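Local atomic coordinates of lactoylglutathione lyase (Pseudomonas aeruginosa, PDB entry 4MTT), a protein that belongs to the glyoxalase/bleomycin resistance protein/dioxygenase superfamily, whose members are typically built from paired beta-alpha-beta-beta-beta modules. Residues E14-F19 with D115-K120; Y20-D25 with R90-R95; Y94-E99 with A111-P116. All coordinates share one frame; numbering follows the deposited sequence.

Contact 1 (E14-F19 with D115-K120). With TAM (tris(hydroxyethyl)aminomethane), chain D.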
loop_
_atom_site.group_PDB
_atom_site.type_symbol
_atom_site.label_atom_id
_atom_site.label_comp_id
_atom_site.label_asym_id
_atom_site.label_seq_id
_atom_site.Cartn_x
_atom_site.Cartn_y
_atom_site.Cartn_z
ATOM N N GLU A 14 18.799 -1.750 -3.577
ATOM C CA GLU A 14 19.243 -3.024 -4.134
ATOM C C GLU A 14 18.799 -4.173 -3.288
ATOM O O GLU A 14 18.309 -5.148 -3.839
ATOM C CB GLU A 14 20.763 -3.059 -4.428
ATOM C CG GLU A 14 21.224 -1.933 -5.351
ATOM C CD GLU A 14 20.317 -1.681 -6.534
ATOM O OE1 GLU A 14 20.020 -2.645 -7.278
ATOM O OE2 GLU A 14 19.876 -0.522 -6.698
ATOM N N ALA A 15 18.888 -4.033 -1.953
ATOM C CA ALA A 15 18.454 -5.076 -1.015
ATOM C C ALA A 15 16.916 -5.279 -1.149
ATOM O O ALA A 15 16.446 -6.417 -1.240
ATOM C CB ALA A 15 18.831 -4.686 0.412
ATOM N N ALA A 16 16.166 -4.169 -1.252
ATOM C CA ALA A 16 14.706 -4.170 -1.425
ATOM C C ALA A 16 14.341 -4.867 -2.739
ATOM O O ALA A 16 13.493 -5.763 -2.724
ATOM C CB ALA A 16 14.170 -2.734 -1.409
ATOM N N LEU A 17 15.012 -4.495 -3.865
ATOM C CA LEU A 17 14.753 -5.115 -5.182
ATOM C C LEU A 17 15.061 -6.614 -5.216
ATOM O O LEU A 17 14.296 -7.393 -5.811
ATOM C CB LEU A 17 15.446 -4.356 -6.350
ATOM C CG LEU A 17 14.880 -2.958 -6.670
ATOM C CD1 LEU A 17 15.719 -2.228 -7.728
ATOM C CD2 LEU A 17 13.434 -3.037 -7.133
ATOM N N GLU A 18 16.145 -7.028 -4.534
ATOM C CA GLU A 18 16.489 -8.451 -4.462
ATOM C C GLU A 18 15.329 -9.222 -3.814
ATOM O O GLU A 18 14.954 -10.276 -4.306
ATOM C CB GLU A 18 17.807 -8.672 -3.689
ATOM C CG GLU A 18 19.033 -8.082 -4.381
ATOM C CD GLU A 18 20.344 -8.018 -3.609
ATOM O OE1 GLU A 18 20.426 -8.583 -2.493
ATOM O OE2 GLU A 18 21.299 -7.398 -4.131
ATOM N N PHE A 19 14.717 -8.656 -2.750
ATOM C CA PHE A 19 13.584 -9.286 -2.062
ATOM C C PHE A 19 12.358 -9.439 -2.950
ATOM O O PHE A 19 11.877 -10.562 -3.138
ATOM C CB PHE A 19 13.239 -8.546 -0.752
ATOM C CG PHE A 19 12.010 -9.095 -0.051
ATOM C CD1 PHE A 19 12.105 -10.198 0.799
ATOM C CD2 PHE A 19 10.763 -8.499 -0.227
ATOM C CE1 PHE A 19 10.970 -10.699 1.452
ATOM C CE2 PHE A 19 9.631 -9.000 0.428
ATOM C CZ PHE A 19 9.737 -10.107 1.255
ATOM N N ASP A 115 10.144 -7.752 4.612
ATOM C CA ASP A 115 11.112 -7.382 3.606
ATOM C C ASP A 115 12.396 -6.909 4.332
ATOM O O ASP A 115 12.362 -6.806 5.572
ATOM C CB ASP A 115 10.507 -6.345 2.629
ATOM C CG ASP A 115 10.450 -4.890 3.051
ATOM O OD1 ASP A 115 10.867 -4.575 4.201
ATOM O OD2 ASP A 115 10.007 -4.052 2.224
ATOM N N PRO A 116 13.517 -6.573 3.628
ATOM C CA PRO A 116 14.739 -6.155 4.348
ATOM C C PRO A 116 14.577 -4.950 5.261
ATOM O O PRO A 116 15.291 -4.857 6.255
ATOM C CB PRO A 116 15.738 -5.866 3.206
ATOM C CG PRO A 116 15.300 -6.737 2.117
ATOM C CD PRO A 116 13.786 -6.656 2.178
ATOM N N ASP A 117 13.627 -4.053 4.943
ATOM C CA ASP A 117 13.362 -2.856 5.738
ATOM C C ASP A 117 12.435 -3.063 6.929
ATOM O O ASP A 117 12.232 -2.124 7.706
ATOM C CB ASP A 117 12.817 -1.740 4.851
ATOM C CG ASP A 117 13.892 -1.240 3.947
ATOM O OD1 ASP A 117 14.613 -0.316 4.354
ATOM O OD2 ASP A 117 14.072 -1.832 2.865
ATOM N N GLY A 118 11.890 -4.269 7.066
ATOM C CA GLY A 118 10.962 -4.582 8.141
ATOM C C GLY A 118 9.500 -4.467 7.750
ATOM O O GLY A 118 8.644 -4.785 8.575
ATOM N N TYR A 119 9.186 -4.080 6.468
ATOM C CA TYR A 119 7.791 -3.994 5.987
ATOM C C TYR A 119 7.145 -5.369 5.897
ATOM O O TYR A 119 7.758 -6.297 5.377
ATOM C CB TYR A 119 7.670 -3.281 4.620
ATOM C CG TYR A 119 8.080 -1.829 4.646
ATOM C CD1 TYR A 119 7.326 -0.876 5.339
ATOM C CD2 TYR A 119 9.205 -1.394 3.955
ATOM C CE1 TYR A 119 7.711 0.464 5.372
ATOM C CE2 TYR A 119 9.609 -0.064 3.998
ATOM C CZ TYR A 119 8.852 0.866 4.692
ATOM O OH TYR A 119 9.244 2.179 4.674
ATOM N N LYS A 120 5.894 -5.493 6.387
ATOM C CA LYS A 120 5.140 -6.750 6.381
ATOM C C LYS A 120 4.551 -7.047 5.008
ATOM O O LYS A 120 3.947 -6.175 4.364
ATOM C CB LYS A 120 3.984 -6.692 7.383
ATOM C CG LYS A 120 4.326 -7.097 8.804
ATOM C CD LYS A 120 3.044 -7.496 9.552
ATOM C CE LYS A 120 3.285 -7.920 10.982
ATOM N NZ LYS A 120 2.008 -8.234 11.685
HETATM C C TAM D . 7.004 -3.871 11.466
HETATM C C1 TAM D . 5.777 -3.538 12.340
HETATM C C2 TAM D . 7.433 -2.709 10.555
HETATM C C3 TAM D . 8.166 -4.348 12.363
HETATM C C4 TAM D . 5.972 -2.650 13.581
HETATM C C5 TAM D . 6.287 -1.871 9.993
HETATM C C6 TAM D . 9.424 -4.896 11.684
HETATM N N TAM D . 6.592 -4.974 10.583
HETATM O O4 TAM D . 6.575 -1.385 13.267
HETATM O O5 TAM D . 6.490 -1.536 8.620
HETATM O O6 TAM D . 10.357 -3.831 11.459
#

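Contact 2 (Y20-D25 with R90-R95)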
loop_
_atom_site.group_PDB
_atom_site.type_symbol
_atom_site.label_atom_id
_atom_site.label_comp_id
_atom_site.label_asym_id
_atom_site.label_seq_id
_atom_site.Cartn_x
_atom_site.Cartn_y
_atom_site.Cartn_z
ATOM N N TYR A 20 11.866 -8.327 -3.518
ATOM C CA TYR A 20 10.669 -8.351 -4.340
ATOM C C TYR A 20 10.758 -9.185 -5.612
ATOM O O TYR A 20 9.783 -9.867 -5.953
ATOM C CB TYR A 20 10.070 -6.935 -4.550
ATOM C CG TYR A 20 9.571 -6.345 -3.245
ATOM C CD1 TYR A 20 8.338 -6.721 -2.715
ATOM C CD2 TYR A 20 10.378 -5.500 -2.485
ATOM C CE1 TYR A 20 7.919 -6.269 -1.469
ATOM C CE2 TYR A 20 9.954 -5.013 -1.253
ATOM C CZ TYR A 20 8.712 -5.386 -0.757
ATOM O OH TYR A 20 8.286 -4.944 0.467
ATOM N N THR A 21 11.928 -9.168 -6.285
ATOM C CA THR A 21 12.126 -9.923 -7.529
ATOM C C THR A 21 12.392 -11.416 -7.293
ATOM O O THR A 21 11.798 -12.225 -7.988
ATOM C CB THR A 21 13.157 -9.241 -8.480
ATOM O OG1 THR A 21 14.441 -9.196 -7.857
ATOM C CG2 THR A 21 12.733 -7.837 -8.897
ATOM N N ARG A 22 13.237 -11.781 -6.306
ATOM C CA ARG A 22 13.594 -13.188 -6.014
ATOM C C ARG A 22 12.621 -13.910 -5.110
ATOM O O ARG A 22 12.213 -15.008 -5.443
ATOM C CB ARG A 22 14.990 -13.307 -5.367
ATOM C CG ARG A 22 16.123 -12.630 -6.107
ATOM C CD ARG A 22 17.348 -12.576 -5.217
ATOM N NE ARG A 22 18.420 -11.765 -5.793
ATOM C CZ ARG A 22 19.519 -11.383 -5.145
ATOM N NH1 ARG A 22 19.671 -11.665 -3.854
ATOM N NH2 ARG A 22 20.440 -10.657 -5.763
ATOM N N ALA A 23 12.318 -13.355 -3.922
ATOM C CA ALA A 23 11.406 -14.020 -2.986
ATOM C C ALA A 23 9.958 -13.931 -3.449
ATOM O O ALA A 23 9.193 -14.850 -3.187
ATOM C CB ALA A 23 11.554 -13.447 -1.579
ATOM N N LEU A 24 9.582 -12.851 -4.161
ATOM C CA LEU A 24 8.187 -12.651 -4.584
ATOM C C LEU A 24 7.876 -12.699 -6.069
ATOM O O LEU A 24 6.720 -12.510 -6.439
ATOM C CB LEU A 24 7.568 -11.426 -3.896
ATOM C CG LEU A 24 7.548 -11.476 -2.343
ATOM C CD1 LEU A 24 7.178 -10.132 -1.753
ATOM C CD2 LEU A 24 6.636 -12.576 -1.829
ATOM N N ASP A 25 8.885 -12.980 -6.918
ATOM C CA ASP A 25 8.743 -13.092 -8.381
ATOM C C ASP A 25 8.132 -11.883 -9.040
ATOM O O ASP A 25 7.445 -12.016 -10.047
ATOM C CB ASP A 25 8.034 -14.412 -8.816
ATOM C CG ASP A 25 8.745 -15.672 -8.361
ATOM O OD1 ASP A 25 10.001 -15.702 -8.413
ATOM O OD2 ASP A 25 8.049 -16.641 -7.987
ATOM N N ARG A 90 12.743 -18.552 2.984
ATOM C CA ARG A 90 13.737 -19.026 3.974
ATOM C C ARG A 90 15.044 -19.463 3.315
ATOM O O ARG A 90 16.100 -19.182 3.865
ATOM C CB ARG A 90 13.184 -20.168 4.843
ATOM C CG ARG A 90 12.268 -19.696 5.959
ATOM C CD ARG A 90 12.083 -20.793 7.000
ATOM N NE ARG A 90 10.850 -20.643 7.770
ATOM C CZ ARG A 90 9.665 -21.072 7.361
ATOM N NH1 ARG A 90 9.547 -21.712 6.207
ATOM N NH2 ARG A 90 8.592 -20.880 8.108
ATOM N N ALA A 91 14.970 -20.135 2.141
ATOM C CA ALA A 91 16.137 -20.602 1.376
ATOM C C ALA A 91 16.987 -19.430 0.900
ATOM O O ALA A 91 18.209 -19.555 0.803
ATOM C CB ALA A 91 15.692 -21.439 0.193
ATOM N N LEU A 92 16.350 -18.271 0.664
ATOM C CA LEU A 92 17.042 -17.059 0.245
ATOM C C LEU A 92 17.500 -16.277 1.472
ATOM O O LEU A 92 18.163 -15.246 1.344
ATOM C CB LEU A 92 16.134 -16.208 -0.660
ATOM C CG LEU A 92 15.820 -16.748 -2.057
ATOM C CD1 LEU A 92 14.472 -16.259 -2.533
ATOM C CD2 LEU A 92 16.895 -16.331 -3.073
ATOM N N GLY A 93 17.162 -16.791 2.653
ATOM C CA GLY A 93 17.508 -16.173 3.927
ATOM C C GLY A 93 16.676 -14.954 4.286
ATOM O O GLY A 93 17.153 -14.059 4.996
ATOM N N TYR A 94 15.416 -14.920 3.818
ATOM C CA TYR A 94 14.490 -13.845 4.151
ATOM C C TYR A 94 13.640 -14.255 5.325
ATOM O O TYR A 94 13.492 -15.441 5.591
ATOM C CB TYR A 94 13.654 -13.413 2.950
ATOM C CG TYR A 94 14.485 -12.691 1.921
ATOM C CD1 TYR A 94 15.132 -11.494 2.231
ATOM C CD2 TYR A 94 14.641 -13.205 0.635
ATOM C CE1 TYR A 94 15.905 -10.827 1.286
ATOM C CE2 TYR A 94 15.429 -12.556 -0.311
ATOM C CZ TYR A 94 16.053 -11.365 0.019
ATOM O OH TYR A 94 16.826 -10.731 -0.918
ATOM N N ARG A 95 13.129 -13.270 6.061
ATOM C CA ARG A 95 12.376 -13.487 7.281
ATOM C C ARG A 95 10.915 -13.836 7.045
ATOM O O ARG A 95 10.165 -13.034 6.457
ATOM C CB ARG A 95 12.506 -12.234 8.167
ATOM C CG ARG A 95 12.178 -12.418 9.635
ATOM C CD ARG A 95 12.515 -11.157 10.415
ATOM N NE ARG A 95 13.912 -11.135 10.861
ATOM C CZ ARG A 95 14.892 -10.470 10.251
ATOM N NH1 ARG A 95 14.641 -9.749 9.164
ATOM N NH2 ARG A 95 16.129 -10.516 10.729
#

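Contact 3 (Y94-E99 with A111-P116). With TAM (tris(hydroxyethyl)aminomethane), chain D.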
loop_
_atom_site.group_PDB
_atom_site.type_symbol
_atom_site.label_atom_id
_atom_site.label_comp_id
_atom_site.label_asym_id
_atom_site.label_seq_id
_atom_site.Cartn_x
_atom_site.Cartn_y
_atom_site.Cartn_z
ATOM N N TYR A 94 15.416 -14.920 3.818
ATOM C CA TYR A 94 14.490 -13.845 4.151
ATOM C C TYR A 94 13.640 -14.255 5.325
ATOM O O TYR A 94 13.492 -15.441 5.591
ATOM C CB TYR A 94 13.654 -13.413 2.950
ATOM C CG TYR A 94 14.485 -12.691 1.921
ATOM C CD1 TYR A 94 15.132 -11.494 2.231
ATOM C CD2 TYR A 94 14.641 -13.205 0.635
ATOM C CE1 TYR A 94 15.905 -10.827 1.286
ATOM C CE2 TYR A 94 15.429 -12.556 -0.311
ATOM C CZ TYR A 94 16.053 -11.365 0.019
ATOM O OH TYR A 94 16.826 -10.731 -0.918
ATOM N N ARG A 95 13.129 -13.270 6.061
ATOM C CA ARG A 95 12.376 -13.487 7.281
ATOM C C ARG A 95 10.915 -13.836 7.045
ATOM O O ARG A 95 10.165 -13.034 6.457
ATOM C CB ARG A 95 12.506 -12.234 8.167
ATOM C CG ARG A 95 12.178 -12.418 9.635
ATOM C CD ARG A 95 12.515 -11.157 10.415
ATOM N NE ARG A 95 13.912 -11.135 10.861
ATOM C CZ ARG A 95 14.892 -10.470 10.251
ATOM N NH1 ARG A 95 14.641 -9.749 9.164
ATOM N NH2 ARG A 95 16.129 -10.516 10.729
ATOM N N VAL A 96 10.512 -15.032 7.538
ATOM C CA VAL A 96 9.127 -15.504 7.572
ATOM C C VAL A 96 8.748 -15.281 9.060
ATOM O O VAL A 96 9.336 -15.916 9.942
ATOM C CB VAL A 96 8.935 -16.992 7.122
ATOM C CG1 VAL A 96 7.497 -17.461 7.342
ATOM C CG2 VAL A 96 9.334 -17.191 5.659
ATOM N N THR A 97 7.846 -14.320 9.330
ATOM C CA THR A 97 7.411 -13.973 10.692
ATOM C C THR A 97 6.201 -14.793 11.128
ATOM O O THR A 97 5.890 -14.847 12.312
ATOM C CB THR A 97 7.185 -12.457 10.837
ATOM O OG1 THR A 97 6.169 -12.044 9.920
ATOM C CG2 THR A 97 8.460 -11.644 10.620
ATOM N N ARG A 98 5.511 -15.410 10.167
ATOM C CA ARG A 98 4.377 -16.286 10.393
ATOM C C ARG A 98 4.287 -17.237 9.212
ATOM O O ARG A 98 4.003 -16.822 8.079
ATOM C CB ARG A 98 3.046 -15.520 10.606
ATOM C CG ARG A 98 1.900 -16.439 11.005
ATOM C CD ARG A 98 0.520 -15.824 10.875
ATOM N NE ARG A 98 -0.539 -16.768 11.269
ATOM C CZ ARG A 98 -1.099 -17.666 10.457
ATOM N NH1 ARG A 98 -0.728 -17.746 9.183
ATOM N NH2 ARG A 98 -2.040 -18.484 10.913
ATOM N N GLU A 99 4.563 -18.523 9.499
ATOM C CA GLU A 99 4.511 -19.638 8.564
ATOM C C GLU A 99 3.087 -19.843 8.091
ATOM O O GLU A 99 2.150 -19.577 8.846
ATOM C CB GLU A 99 5.040 -20.925 9.259
ATOM C CG GLU A 99 4.924 -22.225 8.459
ATOM C CD GLU A 99 5.536 -22.213 7.068
ATOM O OE1 GLU A 99 6.512 -21.460 6.844
ATOM O OE2 GLU A 99 5.043 -22.968 6.203
ATOM N N ALA A 111 0.174 -16.298 5.343
ATOM C CA ALA A 111 1.566 -16.299 5.828
ATOM C C ALA A 111 2.100 -14.873 5.858
ATOM O O ALA A 111 1.634 -14.039 5.086
ATOM C CB ALA A 111 2.453 -17.160 4.936
ATOM N N PHE A 112 3.097 -14.598 6.719
ATOM C CA PHE A 112 3.716 -13.290 6.766
ATOM C C PHE A 112 5.195 -13.296 6.560
ATOM O O PHE A 112 5.918 -14.030 7.232
ATOM C CB PHE A 112 3.376 -12.533 8.054
ATOM C CG PHE A 112 2.031 -11.859 7.993
ATOM C CD1 PHE A 112 0.868 -12.563 8.287
ATOM C CD2 PHE A 112 1.924 -10.518 7.638
ATOM C CE1 PHE A 112 -0.381 -11.941 8.219
ATOM C CE2 PHE A 112 0.673 -9.890 7.581
ATOM C CZ PHE A 112 -0.467 -10.605 7.876
ATOM N N LEU A 113 5.655 -12.414 5.671
ATOM C CA LEU A 113 7.074 -12.194 5.464
ATOM C C LEU A 113 7.330 -10.760 5.841
ATOM O O LEU A 113 6.392 -9.949 5.916
ATOM C CB LEU A 113 7.517 -12.390 3.998
ATOM C CG LEU A 113 6.918 -13.527 3.169
ATOM C CD1 LEU A 113 7.373 -13.405 1.698
ATOM C CD2 LEU A 113 7.308 -14.898 3.736
ATOM N N GLU A 114 8.605 -10.453 6.055
ATOM C CA GLU A 114 9.129 -9.141 6.316
ATOM C C GLU A 114 10.189 -8.924 5.258
ATOM O O GLU A 114 11.031 -9.809 5.018
ATOM C CB GLU A 114 9.781 -9.064 7.698
ATOM C CG GLU A 114 8.880 -8.475 8.761
ATOM C CD GLU A 114 9.568 -8.129 10.069
ATOM O OE1 GLU A 114 10.792 -7.855 10.066
ATOM O OE2 GLU A 114 8.862 -8.099 11.102
ATOM N N ASP A 115 10.144 -7.752 4.612
ATOM C CA ASP A 115 11.112 -7.382 3.606
ATOM C C ASP A 115 12.396 -6.909 4.332
ATOM O O ASP A 115 12.362 -6.806 5.572
ATOM C CB ASP A 115 10.507 -6.345 2.629
ATOM C CG ASP A 115 10.450 -4.890 3.051
ATOM O OD1 ASP A 115 10.867 -4.575 4.201
ATOM O OD2 ASP A 115 10.007 -4.052 2.224
ATOM N N PRO A 116 13.517 -6.573 3.628
ATOM C CA PRO A 116 14.739 -6.155 4.348
ATOM C C PRO A 116 14.577 -4.950 5.261
ATOM O O PRO A 116 15.291 -4.857 6.255
ATOM C CB PRO A 116 15.738 -5.866 3.206
ATOM C CG PRO A 116 15.300 -6.737 2.117
ATOM C CD PRO A 116 13.786 -6.656 2.178
HETATM C C TAM D . 7.004 -3.871 11.466
HETATM C C1 TAM D . 5.777 -3.538 12.340
HETATM C C2 TAM D . 7.433 -2.709 10.555
HETATM C C3 TAM D . 8.166 -4.348 12.363
HETATM C C4 TAM D . 5.972 -2.650 13.581
HETATM C C5 TAM D . 6.287 -1.871 9.993
HETATM C C6 TAM D . 9.424 -4.896 11.684
HETATM N N TAM D . 6.592 -4.974 10.583
HETATM O O4 TAM D . 6.575 -1.385 13.267
HETATM O O5 TAM D . 6.490 -1.536 8.620
HETATM O O6 TAM D . 10.357 -3.831 11.459
HETATM O O HOH W 1 13.523 -10.599 5.238
#

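Contact 1 (E14-F19 with D115-K120)
Phe-19 lays one face of its ring against the start of the 115-120 segment. The CA of Asp-115 stands over the ring centre, 3.7 Å from the centroid and only 7° off the ring normal, in a CH-pi contact. The CB of Asp-115 lies over the same ring nearer its rim, 3.6 Å from CE2 of Phe-19. The carboxylate stands almost perpendicular to the ring and leads away from residues 14-19, and its OD2 is hydrogen-bonded to OH of Tyr-20, one residue further along the helix. Holding CG of Phe-19 anti to the backbone N (chi1 176°) swings the ring out from the helix and against the aspartate. Pro-116 packs beside it. Its CD rests 3.5 Å from CB of Phe-19, at the root of that side chain, while its CG packs 3.6 Å from the carbonyl O of Ala-15. The CB atoms of Ala-15 and Pro-116 meet more loosely.

In this glyoxalase-superfamily fold the contact sets helix 13-23 against the connection between strands 109-114 and 120-125. That connection contains a type I beta turn from Asp-115 to Gly-118, closed by the backbone bond from Gly-118 N to Asp-115 O (3.0 Å). Asp-115 also braces the turn from within: its OD1 accepts the N-H of Tyr-119 at 2.9 Å, the donor coming from above the carboxylate plane, and takes a weak bond from Asp-117 N. At the end of the turn, the carbonyl O of Gly-118 accepts a hydrogen bond from N of the bound tris(hydroxyethyl)aminomethane (2.9 Å).

Contact 2 (Y20-D25 with R90-R95)
Ala-23, near the end of helix 13-23, is met by two side chains, Leu-92 and Tyr-94. Leu-92 has its CG anti to the carbonyl carbon (chi1 -70°), and from there the CD1 branch reaches the helix backbone, 3.8 Å from CA of Ala-23. The same methyl lies 4.1 Å from CB of Arg-22 and so bridges two successive helix residues. Tyr-94 adopts a similar first torsion, which brings its CD2 to 3.8 Å from CB of Ala-23. The ring has the carbonyl O of Leu-92 above one face, offset toward the rim.

Arg-22 runs extended from CG to NE and crosses the tyrosine at about a right angle, the guanidinium and ring planes 43° apart. Its NH1 stays 4.2 Å from OH of Tyr-94, a loose approach, and forms a long, weak ion pair with Glu-18. Between Leu-92 and Tyr-94, Gly-93 takes positive phi and ends helix 82-91 in a Schellman motif, after which Tyr-94 comes round to the same alanine as Leu-92.

The contact thus joins the C-terminal ends of helices 13-23 and 82-91. Tyr-94 also meets Phe-19 of helix 13-23 edge-to-face, and Leu-24 packs on strands 109-114 and 120-125.

Contact 3 (Y94-E99 with A111-P116)
Glu-114 reaches across to Thr-97 and Arg-95 as it rises from the sheet. Its CB lies near the CG2 methyl of Thr-97, and CG comes closer to that methyl, at 3.7 Å. From CG the chain runs extended (chi2 -168°), carrying CD past the same methyl and up to the bound tris(hydroxyethyl)aminomethane. Both carboxylate oxygens approach C6 of the ligand, OE2 the closer at 3.3 Å. OE2 also touches the threonine methyl, while OE1 lies 3.7 Å from CD of Arg-95. OE1 sits well out of the guanidinium plane and no N-H points at it, so the opposite charges are near without a salt bridge.

Beneath these side chains, strands 95-99 and 109-114 form an antiparallel hairpin at one edge of a four-stranded mixed sheet, interrupted by a classic beta bulge. Two residues, Thr-97 and Arg-98, are set opposite the single Phe-112, whose carbonyl O accepts from Thr-97 N at 2.9 Å and from Arg-98 N at 3.3 Å. The return bond, from Phe-112 N to Arg-98 O, is 2.8 Å long and nearly straight (166°), arriving in the carbonyl plane on a lone pair. On the other side of the bulge Glu-114 N donates to Arg-95 O (3.0 Å), and farther along a water links Arg-95 N to Glu-114 O.

Val-96 and Leu-113 form a non-hydrogen-bonded pair on the sheet face opposite Glu-114, CG2 of the valine meeting CD2 of the leucine at 3.6 Å. Helix 82-91 packs on this face, with Cys-86 and Arg-90 against Val-96.

In the fold
From the N terminus, strand 2-9 leads into helix 13-23, which carries the first segment of contact 1 and most of that of contact 2. Contact 2 closes a loop through strands 27-34, 39-45, 54-60 and 72-79 to the end of helix 82-91, and it nests inside the longer loop that contact 1 closes at 115-120. Contact 3 is a short hairpin closure: it begins on Tyr-94 and Arg-95, where contact 2 ends, and finishes on Asp-115 and Pro-116, which belong to contact 1 as well. The salt bridge between Arg-90 and Glu-99 ties helix 82-91 to strand 95-99, while contact 1 sets helix 13-23 on the turn between strands 109-114 and 120-125.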